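PDB 3BW2: 2-nitropropane dioxygenase from Streptomyces ansochromogenes, which probably uses FMN and molecular oxygen to oxidise alkyl nitronates such as propionate 3-nitronate, releasing the nitro group as nitrite or nitrate. Local coordinates for residues 28-33 / 331-336; 254-259 / 319-324; 269-274 / 303-308; 327-332 / 338-343. All coordinates share one frame; numbering follows the deposited sequence.

Contact 1: residues 28-33 / 331-336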
loop_
_atom_site.group_PDB
_atom_site.type_symbol
_atom_site.label_atom_id
_atom_site.label_comp_id
_atom_site.label_asym_id
_atom_site.label_seq_id
_atom_site.Cartn_x
_atom_site.Cartn_y
_atom_site.Cartn_z
ATOM N N ALA A 28 -21.088 -4.310 17.332
ATOM C CA ALA A 28 -20.218 -3.703 18.330
ATOM C C ALA A 28 -20.219 -4.501 19.631
ATOM O O ALA A 28 -19.162 -4.747 20.220
ATOM C CB ALA A 28 -20.650 -2.263 18.587
ATOM N N ALA A 29 -21.401 -4.918 20.073
ATOM C CA ALA A 29 -21.512 -5.691 21.304
ATOM C C ALA A 29 -20.715 -6.993 21.239
ATOM O O ALA A 29 -19.975 -7.319 22.168
ATOM C CB ALA A 29 -22.972 -5.987 21.606
ATOM N N ALA A 30 -20.858 -7.739 20.146
ATOM C CA ALA A 30 -20.137 -9.006 20.006
ATOM C C ALA A 30 -18.634 -8.773 20.061
ATOM O O ALA A 30 -17.897 -9.552 20.667
ATOM C CB ALA A 30 -20.519 -9.689 18.697
ATOM N N VAL A 31 -18.177 -7.699 19.428
ATOM C CA VAL A 31 -16.759 -7.371 19.432
ATOM C C VAL A 31 -16.335 -7.023 20.867
ATOM O O VAL A 31 -15.376 -7.591 21.396
ATOM C CB VAL A 31 -16.463 -6.184 18.477
ATOM C CG1 VAL A 31 -15.002 -5.775 18.576
ATOM C CG2 VAL A 31 -16.791 -6.586 17.045
ATOM N N CYS A 32 -17.066 -6.104 21.497
ATOM C CA CYS A 32 -16.771 -5.703 22.874
ATOM C C CYS A 32 -16.732 -6.899 23.819
ATOM O O CYS A 32 -15.802 -7.046 24.610
ATOM C CB CYS A 32 -17.830 -4.722 23.392
ATOM S SG CYS A 32 -17.894 -3.145 22.543
ATOM N N GLU A 33 -17.751 -7.748 23.742
ATOM C CA GLU A 33 -17.835 -8.915 24.611
ATOM C C GLU A 33 -16.709 -9.917 24.395
ATOM O O GLU A 33 -16.400 -10.705 25.290
ATOM C CB GLU A 33 -19.191 -9.607 24.441
ATOM C CG GLU A 33 -20.341 -8.848 25.072
ATOM C CD GLU A 33 -20.153 -8.654 26.570
ATOM O OE1 GLU A 33 -20.035 -9.668 27.288
ATOM O OE2 GLU A 33 -20.118 -7.491 27.029
ATOM N N LEU A 331 -18.626 -15.680 9.832
ATOM C CA LEU A 331 -18.929 -16.338 11.094
ATOM C C LEU A 331 -19.284 -15.252 12.093
ATOM O O LEU A 331 -19.202 -14.071 11.764
ATOM C CB LEU A 331 -17.710 -17.131 11.577
ATOM C CG LEU A 331 -16.323 -16.519 11.363
ATOM C CD1 LEU A 331 -16.246 -15.139 11.959
ATOM C CD2 LEU A 331 -15.281 -17.425 11.993
ATOM N N PRO A 332 -19.693 -15.628 13.318
ATOM C CA PRO A 332 -20.042 -14.608 14.316
ATOM C C PRO A 332 -18.828 -13.727 14.598
ATOM O O PRO A 332 -17.695 -14.213 14.627
ATOM C CB PRO A 332 -20.446 -15.437 15.535
ATOM C CG PRO A 332 -20.989 -16.702 14.917
ATOM C CD PRO A 332 -19.986 -16.983 13.824
ATOM N N ALA A 333 -19.067 -12.434 14.798
ATOM C CA ALA A 333 -17.983 -11.496 15.071
ATOM C C ALA A 333 -17.162 -11.919 16.288
ATOM O O ALA A 333 -15.938 -11.769 16.301
ATOM C CB ALA A 333 -18.547 -10.099 15.279
ATOM N N GLY A 334 -17.837 -12.443 17.308
ATOM C CA GLY A 334 -17.139 -12.880 18.504
ATOM C C GLY A 334 -16.152 -13.998 18.205
ATOM O O GLY A 334 -15.056 -14.038 18.765
ATOM N N ARG A 335 -16.538 -14.910 17.317
ATOM C CA ARG A 335 -15.664 -16.014 16.957
ATOM C C ARG A 335 -14.502 -15.502 16.104
ATOM O O ARG A 335 -13.394 -16.029 16.174
ATOM C CB ARG A 335 -16.450 -17.095 16.202
ATOM C CG ARG A 335 -17.708 -17.598 16.930
ATOM C CD ARG A 335 -17.467 -17.906 18.414
ATOM N NE ARG A 335 -16.477 -18.958 18.640
ATOM C CZ ARG A 335 -16.709 -20.269 18.553
ATOM N NH1 ARG A 335 -17.915 -20.728 18.240
ATOM N NH2 ARG A 335 -15.726 -21.128 18.789
ATOM N N LEU A 336 -14.753 -14.467 15.306
ATOM C CA LEU A 336 -13.699 -13.892 14.468
ATOM C C LEU A 336 -12.628 -13.257 15.355
ATOM O O LEU A 336 -11.437 -13.312 15.048
ATOM C CB LEU A 336 -14.267 -12.831 13.517
ATOM C CG LEU A 336 -13.214 -12.057 12.712
ATOM C CD1 LEU A 336 -12.421 -13.022 11.824
ATOM C CD2 LEU A 336 -13.895 -10.988 11.872
#
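Ala30 and Ala333 meet methyl to methyl, CB of Ala30 lying 4.0 Å from CB of Ala333. Next to them the helix backbones come close. The CA of Gly334 sits 4.0 Å from the carbonyl O of Ala30, and the CA atoms of Ala30 and Gly334 are only 5.1 Å apart. At this closest point Ala30 meets Ala333 and Gly334, small residues that let the backbones come near. Val31 flanks them with a second apolar touch, from its CG2 to CB of Ala333 at 4.3 Å. No polar side chain takes part in this patch, which is plain apolar packing.

Ala333 opens its helix, just after the N-cap Pro332, whose carbonyl O accepts the N-H of Leu336. The N-H of Ala333, in the first turn, is bonded to OE1 of Glu245. Around the patch, Phe240 of helix 238-241 packs against both Val31 and Ala333. Helix 25-33 rests on its other neighbours through Ala28 and Ala29, which touch helix 47-60, and through Ala28 and Val31, which touch Gln15 of strand 13-15. The contact thus joins the first helix of the TIM barrel to the C-terminal helix 333-350.

Contact 2: residues 254-259 / 319-324. With FMN (flavin mononucleotide), chain B.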
loop_
_atom_site.group_PDB
_atom_site.type_symbol
_atom_site.label_atom_id
_atom_site.label_comp_id
_atom_site.label_asym_id
_atom_site.label_seq_id
_atom_site.Cartn_x
_atom_site.Cartn_y
_atom_site.Cartn_z
ATOM N N ARG A 254 -21.691 -11.127 -0.047
ATOM C CA ARG A 254 -21.400 -12.149 -1.050
ATOM C C ARG A 254 -20.308 -11.731 -2.032
ATOM O O ARG A 254 -19.480 -12.545 -2.437
ATOM C CB ARG A 254 -22.680 -12.511 -1.818
ATOM C CG ARG A 254 -23.705 -13.288 -0.984
ATOM C CD ARG A 254 -24.815 -13.903 -1.838
ATOM N NE ARG A 254 -25.795 -12.923 -2.302
ATOM C CZ ARG A 254 -26.806 -12.466 -1.566
ATOM N NH1 ARG A 254 -26.977 -12.895 -0.323
ATOM N NH2 ARG A 254 -27.649 -11.581 -2.074
ATOM N N ALA A 255 -20.304 -10.455 -2.397
ATOM C CA ALA A 255 -19.331 -9.930 -3.348
ATOM C C ALA A 255 -17.879 -10.034 -2.885
ATOM O O ALA A 255 -16.983 -10.260 -3.697
ATOM C CB ALA A 255 -19.671 -8.469 -3.678
ATOM N N LEU A 256 -17.652 -9.881 -1.585
ATOM C CA LEU A 256 -16.304 -9.931 -1.014
ATOM C C LEU A 256 -15.459 -11.116 -1.469
ATOM O O LEU A 256 -14.268 -10.969 -1.725
ATOM C CB LEU A 256 -16.372 -9.936 0.517
ATOM C CG LEU A 256 -17.052 -8.753 1.216
ATOM C CD1 LEU A 256 -16.935 -8.939 2.724
ATOM C CD2 LEU A 256 -16.406 -7.439 0.798
ATOM N N THR A 257 -16.068 -12.292 -1.562
ATOM C CA THR A 257 -15.332 -13.482 -1.968
ATOM C C THR A 257 -15.708 -13.990 -3.355
ATOM O O THR A 257 -15.236 -15.047 -3.785
ATOM C CB THR A 257 -15.532 -14.615 -0.953
ATOM O OG1 THR A 257 -16.929 -14.888 -0.814
ATOM C CG2 THR A 257 -14.960 -14.214 0.403
ATOM N N ASP A 258 -16.549 -13.234 -4.055
ATOM C CA ASP A 258 -16.987 -13.604 -5.399
ATOM C C ASP A 258 -15.882 -13.322 -6.415
ATOM O O ASP A 258 -15.477 -12.174 -6.596
ATOM C CB ASP A 258 -18.234 -12.806 -5.782
ATOM C CG ASP A 258 -18.769 -13.182 -7.151
ATOM O OD1 ASP A 258 -18.006 -13.757 -7.959
ATOM O OD2 ASP A 258 -19.951 -12.891 -7.421
ATOM N N PRO A 259 -15.384 -14.368 -7.099
ATOM C CA PRO A 259 -14.322 -14.222 -8.100
ATOM C C PRO A 259 -14.633 -13.158 -9.149
ATOM O O PRO A 259 -13.725 -12.586 -9.750
ATOM C CB PRO A 259 -14.227 -15.619 -8.708
ATOM C CG PRO A 259 -14.566 -16.500 -7.550
ATOM C CD PRO A 259 -15.757 -15.785 -6.940
ATOM N N LEU A 319 -19.858 -1.144 -3.093
ATOM C CA LEU A 319 -19.267 -2.303 -2.431
ATOM C C LEU A 319 -17.954 -2.010 -1.687
ATOM O O LEU A 319 -16.903 -2.561 -2.022
ATOM C CB LEU A 319 -19.051 -3.404 -3.476
ATOM C CG LEU A 319 -20.304 -3.795 -4.277
ATOM C CD1 LEU A 319 -19.956 -4.849 -5.321
ATOM C CD2 LEU A 319 -21.380 -4.321 -3.324
ATOM N N TRP A 320 -18.018 -1.152 -0.675
ATOM C CA TRP A 320 -16.831 -0.795 0.103
ATOM C C TRP A 320 -16.089 -2.053 0.564
ATOM O O TRP A 320 -16.689 -2.968 1.132
ATOM C CB TRP A 320 -17.226 0.017 1.340
ATOM C CG TRP A 320 -18.058 1.241 1.086
ATOM C CD1 TRP A 320 -19.086 1.697 1.867
ATOM C CD2 TRP A 320 -17.914 2.194 0.022
ATOM N NE1 TRP A 320 -19.587 2.868 1.359
ATOM C CE2 TRP A 320 -18.888 3.198 0.226
ATOM C CE3 TRP A 320 -17.060 2.297 -1.085
ATOM C CZ2 TRP A 320 -19.031 4.293 -0.634
ATOM C CZ3 TRP A 320 -17.204 3.386 -1.943
ATOM C CH2 TRP A 320 -18.183 4.368 -1.711
ATOM N N ALA A 321 -14.781 -2.097 0.326
ATOM C CA ALA A 321 -13.984 -3.252 0.724
ATOM C C ALA A 321 -12.495 -2.944 0.612
ATOM O O ALA A 321 -12.066 -2.266 -0.320
ATOM C CB ALA A 321 -14.337 -4.461 -0.154
ATOM N N GLY A 322 -11.718 -3.436 1.575
ATOM C CA GLY A 322 -10.284 -3.220 1.556
ATOM C C GLY A 322 -9.650 -4.230 0.617
ATOM O O GLY A 322 -10.320 -5.160 0.166
ATOM N N GLN A 323 -8.365 -4.065 0.326
ATOM C CA GLN A 323 -7.677 -4.969 -0.588
ATOM C C GLN A 323 -7.570 -6.414 -0.106
ATOM O O GLN A 323 -7.218 -7.301 -0.878
ATOM C CB GLN A 323 -6.288 -4.423 -0.906
ATOM C CG GLN A 323 -6.315 -3.085 -1.632
ATOM C CD GLN A 323 -4.944 -2.672 -2.115
ATOM O OE1 GLN A 323 -3.984 -2.685 -1.351
ATOM N NE2 GLN A 323 -4.844 -2.301 -3.389
ATOM N N GLY A 324 -7.880 -6.653 1.164
ATOM C CA GLY A 324 -7.817 -8.006 1.692
ATOM C C GLY A 324 -9.179 -8.685 1.721
ATOM O O GLY A 324 -9.356 -9.707 2.387
HETATM N N1 FMN B . -14.453 4.834 8.711
HETATM C C2 FMN B . -15.036 5.855 9.480
HETATM O O2 FMN B . -14.332 6.571 10.187
HETATM N N3 FMN B . -16.406 6.061 9.460
HETATM C C4 FMN B . -17.268 5.285 8.702
HETATM O O4 FMN B . -18.493 5.505 8.722
HETATM C C4A FMN B . -16.702 4.237 7.926
HETATM N N5 FMN B . -17.511 3.400 7.161
HETATM C C5A FMN B . -16.980 2.345 6.415
HETATM C C6 FMN B . -17.849 1.506 5.670
HETATM C C7 FMN B . -17.366 0.399 4.890
HETATM C C7M FMN B . -18.348 -0.796 4.842
HETATM C C8 FMN B . -15.940 0.180 4.953
HETATM C C8M FMN B . -15.306 -1.206 4.835
HETATM C C9 FMN B . -15.048 1.032 5.679
HETATM C C9A FMN B . -15.567 2.119 6.420
HETATM N N10 FMN B . -14.727 2.979 7.177
HETATM C C10 FMN B . -15.282 4.028 7.941
HETATM C "C1'" FMN B . -13.204 2.885 7.057
HETATM C "C2'" FMN B . -12.689 2.090 8.284
HETATM O "O2'" FMN B . -12.572 2.977 9.386
HETATM C "C3'" FMN B . -11.266 1.475 8.050
HETATM O "O3'" FMN B . -10.404 2.567 7.729
HETATM C "C4'" FMN B . -11.194 0.447 6.910
HETATM O "O4'" FMN B . -12.293 -0.452 7.064
HETATM C "C5'" FMN B . -9.852 -0.344 6.962
HETATM O "O5'" FMN B . -9.757 -1.330 5.895
HETATM P P FMN B . -10.292 -2.875 5.920
HETATM O O1P FMN B . -9.956 -2.892 7.373
HETATM O O2P FMN B . -9.252 -2.999 4.822
HETATM O O3P FMN B . -11.632 -2.271 5.545
#
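The backbones of Leu256 and Ala321 come no nearer than 7.3 Å between CA atoms, so side chains bridge the gap between a type I turn, Ala255 to Asp258, and the irregular run 319-324. This run belongs to the wall of the FMN pocket of the TIM barrel. Two apolar pairs make the contact. Ala255 points its CB at CD1 of Leu319, 4.0 Å away. Leu256 reaches across with one branch, and its CD2 lies 3.7 Å from CB of Ala321. CG of Leu256 stands beside the backbone N (chi1 -59°) and CD1 takes the anti place, which leaves CD2 to meet the alanine.

The opposite side of 319-324 serves the cofactor. Trp320 turns its CB away from 254-259 and toward the flavin, where it lies 3.6 Å from FMN C7. The indole CD1 is also close to C7, so the tryptophan touches the dimethylbenzene end of the isoalloxazine. His179 meets the indole ring edge-to-face. The carbonyl O of Trp320 is bonded to NE2 of His252, which gives helix 250-255 a polar link to the same run. Further along, the N-H of Gly322 is bonded to OG1 of Thr238, a residue that also holds FMN. Gln323 reaches the second subunit, where its amide bonds to Gly193 and Gly195 of that chain. At Gly322 the phosphate comes so near that a side chain would have no room: CA is 3.4 Å from FMN O2P.

Contact 3: residues 269-274 / 303-308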
loop_
_atom_site.group_PDB
_atom_site.type_symbol
_atom_site.label_atom_id
_atom_site.label_comp_id
_atom_site.label_asym_id
_atom_site.label_seq_id
_atom_site.Cartn_x
_atom_site.Cartn_y
_atom_site.Cartn_z
ATOM N N ALA A 269 -16.892 7.740 -7.724
ATOM C CA ALA A 269 -18.148 7.424 -8.401
ATOM C C ALA A 269 -19.411 7.461 -7.544
ATOM O O ALA A 269 -20.435 7.993 -7.960
ATOM C CB ALA A 269 -18.038 6.057 -9.078
ATOM N N PHE A 270 -19.343 6.902 -6.344
ATOM C CA PHE A 270 -20.516 6.844 -5.483
ATOM C C PHE A 270 -20.772 8.032 -4.562
ATOM O O PHE A 270 -21.926 8.358 -4.280
ATOM C CB PHE A 270 -20.452 5.575 -4.629
ATOM C CG PHE A 270 -20.404 4.305 -5.430
ATOM C CD1 PHE A 270 -21.548 3.812 -6.046
ATOM C CD2 PHE A 270 -19.207 3.610 -5.583
ATOM C CE1 PHE A 270 -21.504 2.644 -6.803
ATOM C CE2 PHE A 270 -19.152 2.439 -6.342
ATOM C CZ PHE A 270 -20.304 1.957 -6.953
ATOM N N THR A 271 -19.712 8.684 -4.097
ATOM C CA THR A 271 -19.887 9.772 -3.140
ATOM C C THR A 271 -19.172 11.089 -3.425
ATOM O O THR A 271 -19.400 12.075 -2.726
ATOM C CB THR A 271 -19.446 9.305 -1.749
ATOM O OG1 THR A 271 -18.028 9.107 -1.753
ATOM C CG2 THR A 271 -20.119 7.982 -1.390
ATOM N N GLY A 272 -18.300 11.111 -4.429
ATOM C CA GLY A 272 -17.587 12.336 -4.729
ATOM C C GLY A 272 -16.301 12.476 -3.935
ATOM O O GLY A 272 -15.639 13.511 -3.999
ATOM N N ARG A 273 -15.952 11.444 -3.174
ATOM C CA ARG A 273 -14.718 11.442 -2.391
ATOM C C ARG A 273 -14.090 10.063 -2.597
ATOM O O ARG A 273 -14.799 9.071 -2.760
ATOM C CB ARG A 273 -15.013 11.682 -0.901
ATOM C CG ARG A 273 -14.059 12.673 -0.209
ATOM C CD ARG A 273 -14.528 12.980 1.218
ATOM N NE ARG A 273 -13.790 14.063 1.879
ATOM C CZ ARG A 273 -12.535 13.977 2.320
ATOM N NH1 ARG A 273 -11.968 15.023 2.915
ATOM N NH2 ARG A 273 -11.840 12.858 2.169
ATOM N N PRO A 274 -12.751 9.983 -2.602
ATOM C CA PRO A 274 -12.069 8.700 -2.801
ATOM C C PRO A 274 -12.423 7.635 -1.771
ATOM O O PRO A 274 -12.200 7.814 -0.570
ATOM C CB PRO A 274 -10.591 9.084 -2.751
ATOM C CG PRO A 274 -10.592 10.488 -3.297
ATOM C CD PRO A 274 -11.781 11.094 -2.575
ATOM N N PRO A 303 -30.222 7.441 -3.663
ATOM C CA PRO A 303 -31.442 6.777 -4.132
ATOM C C PRO A 303 -31.123 5.632 -5.094
ATOM O O PRO A 303 -31.791 4.602 -5.089
ATOM C CB PRO A 303 -32.207 7.905 -4.823
ATOM C CG PRO A 303 -31.758 9.123 -4.080
ATOM C CD PRO A 303 -30.276 8.885 -3.955
ATOM N N LEU A 304 -30.101 5.821 -5.924
ATOM C CA LEU A 304 -29.705 4.791 -6.883
ATOM C C LEU A 304 -29.212 3.557 -6.137
ATOM O O LEU A 304 -29.601 2.428 -6.448
ATOM C CB LEU A 304 -28.600 5.320 -7.805
ATOM C CG LEU A 304 -28.971 6.522 -8.682
ATOM C CD1 LEU A 304 -27.746 6.995 -9.469
ATOM C CD2 LEU A 304 -30.100 6.137 -9.628
ATOM N N ARG A 305 -28.362 3.780 -5.141
ATOM C CA ARG A 305 -27.822 2.682 -4.355
ATOM C C ARG A 305 -28.903 1.954 -3.564
ATOM O O ARG A 305 -28.846 0.735 -3.422
ATOM C CB ARG A 305 -26.729 3.197 -3.418
ATOM C CG ARG A 305 -25.418 3.499 -4.135
ATOM C CD ARG A 305 -24.383 4.039 -3.170
ATOM N NE ARG A 305 -24.603 5.449 -2.885
ATOM C CZ ARG A 305 -24.055 6.095 -1.865
ATOM N NH1 ARG A 305 -23.258 5.450 -1.022
ATOM N NH2 ARG A 305 -24.294 7.388 -1.697
ATOM N N LYS A 306 -29.882 2.697 -3.051
ATOM C CA LYS A 306 -30.976 2.084 -2.298
ATOM C C LYS A 306 -31.773 1.167 -3.221
ATOM O O LYS A 306 -32.134 0.053 -2.850
ATOM C CB LYS A 306 -31.930 3.142 -1.731
ATOM C CG LYS A 306 -31.377 4.009 -0.613
ATOM C CD LYS A 306 -32.520 4.792 0.037
ATOM C CE LYS A 306 -32.032 5.731 1.128
ATOM N NZ LYS A 306 -31.272 6.887 0.576
ATOM N N ALA A 307 -32.057 1.652 -4.423
ATOM C CA ALA A 307 -32.816 0.874 -5.393
ATOM C C ALA A 307 -32.056 -0.394 -5.772
ATOM O O ALA A 307 -32.631 -1.483 -5.819
ATOM C CB ALA A 307 -33.084 1.712 -6.631
ATOM N N ALA A 308 -30.762 -0.249 -6.038
ATOM C CA ALA A 308 -29.930 -1.385 -6.414
ATOM C C ALA A 308 -29.916 -2.431 -5.301
ATOM O O ALA A 308 -30.044 -3.636 -5.558
ATOM C CB ALA A 308 -28.510 -0.912 -6.711
#
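Arg305 reaches across from helix 296-311 to Phe270 and Thr271 of the loop 269-274, slanting past the ring and passing the threonine nearly at right angles. The close part is the far half of the arginine. Its CD lies 4.0 Å from CD1 of the Phe270 ring, and the guanidinium and ring planes are tilted 41° to each other, so this is no flat stack. The carbonyl O of Phe270 sits over one guanidinium face, 3.6 Å from NH2 and displaced toward the rim. At the other terminal nitrogen, NH1 of Arg305 is 4.0 Å from the methyl CG2 of Thr271. The arginine chain bends at chi3 (-79°), and this turn brings the guanidinium under that carbonyl.

The contact is looser in its backbones, since the nearest CA atoms, of Phe270 and Arg305, are 8.5 Å apart and one long side chain spans the distance. Phe270 and Thr271 are buried, whereas Arg305 is partly exposed, so the contact opens toward solvent on the arginine's side.

Neighbours hold the polar groups. The Phe270 carbonyl accepts a bond from OG1 of Thr301, while NH2 of Arg305 has weak bonds to that same hydroxyl and to the carbonyl O of His298. OG1 of Thr271 is bonded to NE2 of His179. Phe270 also meets the ring of Phe282. The arrangement is the connection of a beta hairpin, strands 264-267 and 275-278, reached by one arginine of helix 296-311.

Contact 4: residues 327-332 / 338-343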
loop_
_atom_site.group_PDB
_atom_site.type_symbol
_atom_site.label_atom_id
_atom_site.label_comp_id
_atom_site.label_asym_id
_atom_site.label_seq_id
_atom_site.Cartn_x
_atom_site.Cartn_y
_atom_site.Cartn_z
ATOM N N MET A 327 -10.038 -12.476 1.663
ATOM C CA MET A 327 -9.735 -13.261 2.862
ATOM C C MET A 327 -10.841 -13.144 3.915
ATOM O O MET A 327 -10.678 -13.590 5.052
ATOM C CB MET A 327 -8.413 -12.798 3.481
ATOM C CG MET A 327 -7.239 -12.758 2.515
ATOM S SD MET A 327 -5.699 -12.158 3.282
ATOM C CE MET A 327 -5.038 -13.687 3.892
ATOM N N ALA A 328 -11.965 -12.541 3.540
ATOM C CA ALA A 328 -13.074 -12.372 4.472
ATOM C C ALA A 328 -13.613 -13.718 4.951
ATOM O O ALA A 328 -13.698 -14.676 4.182
ATOM C CB ALA A 328 -14.186 -11.567 3.820
ATOM N N ARG A 329 -13.976 -13.782 6.227
ATOM C CA ARG A 329 -14.507 -15.010 6.809
ATOM C C ARG A 329 -15.911 -14.767 7.372
ATOM O O ARG A 329 -16.138 -13.804 8.102
ATOM C CB ARG A 329 -13.545 -15.519 7.892
ATOM C CG ARG A 329 -12.213 -16.000 7.317
ATOM C CD ARG A 329 -11.237 -16.511 8.375
ATOM N NE ARG A 329 -10.515 -15.431 9.043
ATOM C CZ ARG A 329 -9.432 -15.614 9.792
ATOM N NH1 ARG A 329 -8.948 -16.840 9.967
ATOM N NH2 ARG A 329 -8.820 -14.574 10.354
ATOM N N GLU A 330 -16.851 -15.638 7.012
ATOM C CA GLU A 330 -18.238 -15.511 7.452
ATOM C C GLU A 330 -18.560 -16.343 8.686
ATOM O O GLU A 330 -18.761 -17.552 8.599
ATOM C CB GLU A 330 -19.186 -15.916 6.322
ATOM C CG GLU A 330 -19.015 -15.122 5.038
ATOM C CD GLU A 330 -19.858 -15.678 3.904
ATOM O OE1 GLU A 330 -19.689 -16.869 3.564
ATOM O OE2 GLU A 330 -20.690 -14.927 3.352
ATOM N N LEU A 331 -18.626 -15.680 9.832
ATOM C CA LEU A 331 -18.929 -16.338 11.094
ATOM C C LEU A 331 -19.284 -15.252 12.093
ATOM O O LEU A 331 -19.202 -14.071 11.764
ATOM C CB LEU A 331 -17.710 -17.131 11.577
ATOM C CG LEU A 331 -16.323 -16.519 11.363
ATOM C CD1 LEU A 331 -16.246 -15.139 11.959
ATOM C CD2 LEU A 331 -15.281 -17.425 11.993
ATOM N N PRO A 332 -19.693 -15.628 13.318
ATOM C CA PRO A 332 -20.042 -14.608 14.316
ATOM C C PRO A 332 -18.828 -13.727 14.598
ATOM O O PRO A 332 -17.695 -14.213 14.627
ATOM C CB PRO A 332 -20.446 -15.437 15.535
ATOM C CG PRO A 332 -20.989 -16.702 14.917
ATOM C CD PRO A 332 -19.986 -16.983 13.824
ATOM N N GLU A 338 -11.869 -14.254 18.309
ATOM C CA GLU A 338 -11.148 -15.386 18.884
ATOM C C GLU A 338 -10.120 -15.939 17.901
ATOM O O GLU A 338 -8.987 -16.240 18.284
ATOM C CB GLU A 338 -12.128 -16.492 19.293
ATOM C CG GLU A 338 -13.079 -16.077 20.409
ATOM C CD GLU A 338 -14.112 -17.145 20.737
ATOM O OE1 GLU A 338 -14.945 -16.900 21.640
ATOM O OE2 GLU A 338 -14.091 -18.223 20.096
ATOM N N VAL A 339 -10.511 -16.076 16.637
ATOM C CA VAL A 339 -9.592 -16.580 15.622
ATOM C C VAL A 339 -8.446 -15.585 15.442
ATOM O O VAL A 339 -7.278 -15.969 15.391
ATOM C CB VAL A 339 -10.302 -16.784 14.267
ATOM C CG1 VAL A 339 -9.293 -17.191 13.203
ATOM C CG2 VAL A 339 -11.374 -17.849 14.401
ATOM N N LEU A 340 -8.779 -14.301 15.341
ATOM C CA LEU A 340 -7.748 -13.281 15.180
ATOM C C LEU A 340 -6.796 -13.301 16.373
ATOM O O LEU A 340 -5.580 -13.178 16.210
ATOM C CB LEU A 340 -8.384 -11.894 15.033
ATOM C CG LEU A 340 -9.209 -11.673 13.757
ATOM C CD1 LEU A 340 -9.946 -10.341 13.837
ATOM C CD2 LEU A 340 -8.284 -11.704 12.536
ATOM N N ALA A 341 -7.351 -13.466 17.572
ATOM C CA ALA A 341 -6.538 -13.506 18.787
ATOM C C ALA A 341 -5.569 -14.686 18.757
ATOM O O ALA A 341 -4.415 -14.565 19.164
ATOM C CB ALA A 341 -7.432 -13.598 20.014
ATOM N N ALA A 342 -6.046 -15.828 18.273
ATOM C CA ALA A 342 -5.222 -17.026 18.185
ATOM C C ALA A 342 -4.127 -16.845 17.142
ATOM O O ALA A 342 -2.991 -17.268 17.344
ATOM C CB ALA A 342 -6.084 -18.228 17.827
ATOM N N GLU A 343 -4.475 -16.219 16.021
ATOM C CA GLU A 343 -3.506 -15.994 14.955
ATOM C C GLU A 343 -2.450 -15.010 15.438
ATOM O O GLU A 343 -1.262 -15.159 15.138
ATOM C CB GLU A 343 -4.215 -15.477 13.701
ATOM C CG GLU A 343 -5.066 -16.549 13.016
ATOM C CD GLU A 343 -5.928 -16.002 11.892
ATOM O OE1 GLU A 343 -6.469 -16.816 11.115
ATOM O OE2 GLU A 343 -6.077 -14.766 11.787
#
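Arg329 and Glu343 form an end-on, two-nitrogen salt bridge. NH1 of Arg329 gives its hydrogen to OE1 of Glu343 at 2.7 Å, with an N-H...O angle of 160°. NH2 of Arg329 does the same to OE2 of Glu343, at 3.1 Å and a straighter 168°. A third, weak bond runs from NH2 to OE1. Both oxygens are met on their syn sides. They lie close to the guanidinium plane, and the two flat groups are turned only 18° apart. The two side chains come from opposite directions; the arginine bends at chi3, whereas the glutamate stays extended beyond CG.

Both charged groups have further partners. OE2 of Glu343 also accepts the N-H of Gly220, so this oxygen has two donors. NH2 of Arg329 has in addition a weak bond to the carbonyl O of Met218. Apolar side chains of the helix border the arginine: CG1 of Val339 is 3.3 Å from NH1 of Arg329, and CD2 of Leu340 lies at the guanidinium edge, 3.6 Å from NH2 of Arg329. Leu336, one turn earlier on the helix, packs on the arginine as well.

NH1 of Arg219 is bonded to the carbonyl O of Met327 and lies close to NE of Arg329. Glu343 probably offsets the proximity of these two positive charges. The two-point grip fixes the rotation of the guanidinium and ties loop 327-332 to helix 333-350; the pairing is consistent with a charged arginine and carboxylate.

In the fold
All four contacts belong to one nitronate monooxygenase fold: the TIM barrel with the antiparallel strands 264-267 and 275-278 and helices 296-311 and 333-350. The residues of contact 3 fall between the two segments of contact 2, and those of contact 2 between the two of contact 1. Contact 4 follows contact 2 along the chain. Contacts 1 and 4 share Leu331, Pro332 and helix 333-350, with centres 10 Å apart. Contacts 2 and 3 touch through Trp320, which packs on Phe270 and Thr271, and contacts 2 and 4 where Leu256 meets Ala328. The centres of contacts 1 and 3 are 29 Å apart. The C-terminal part thus runs from the flavin to the barrel's first helix.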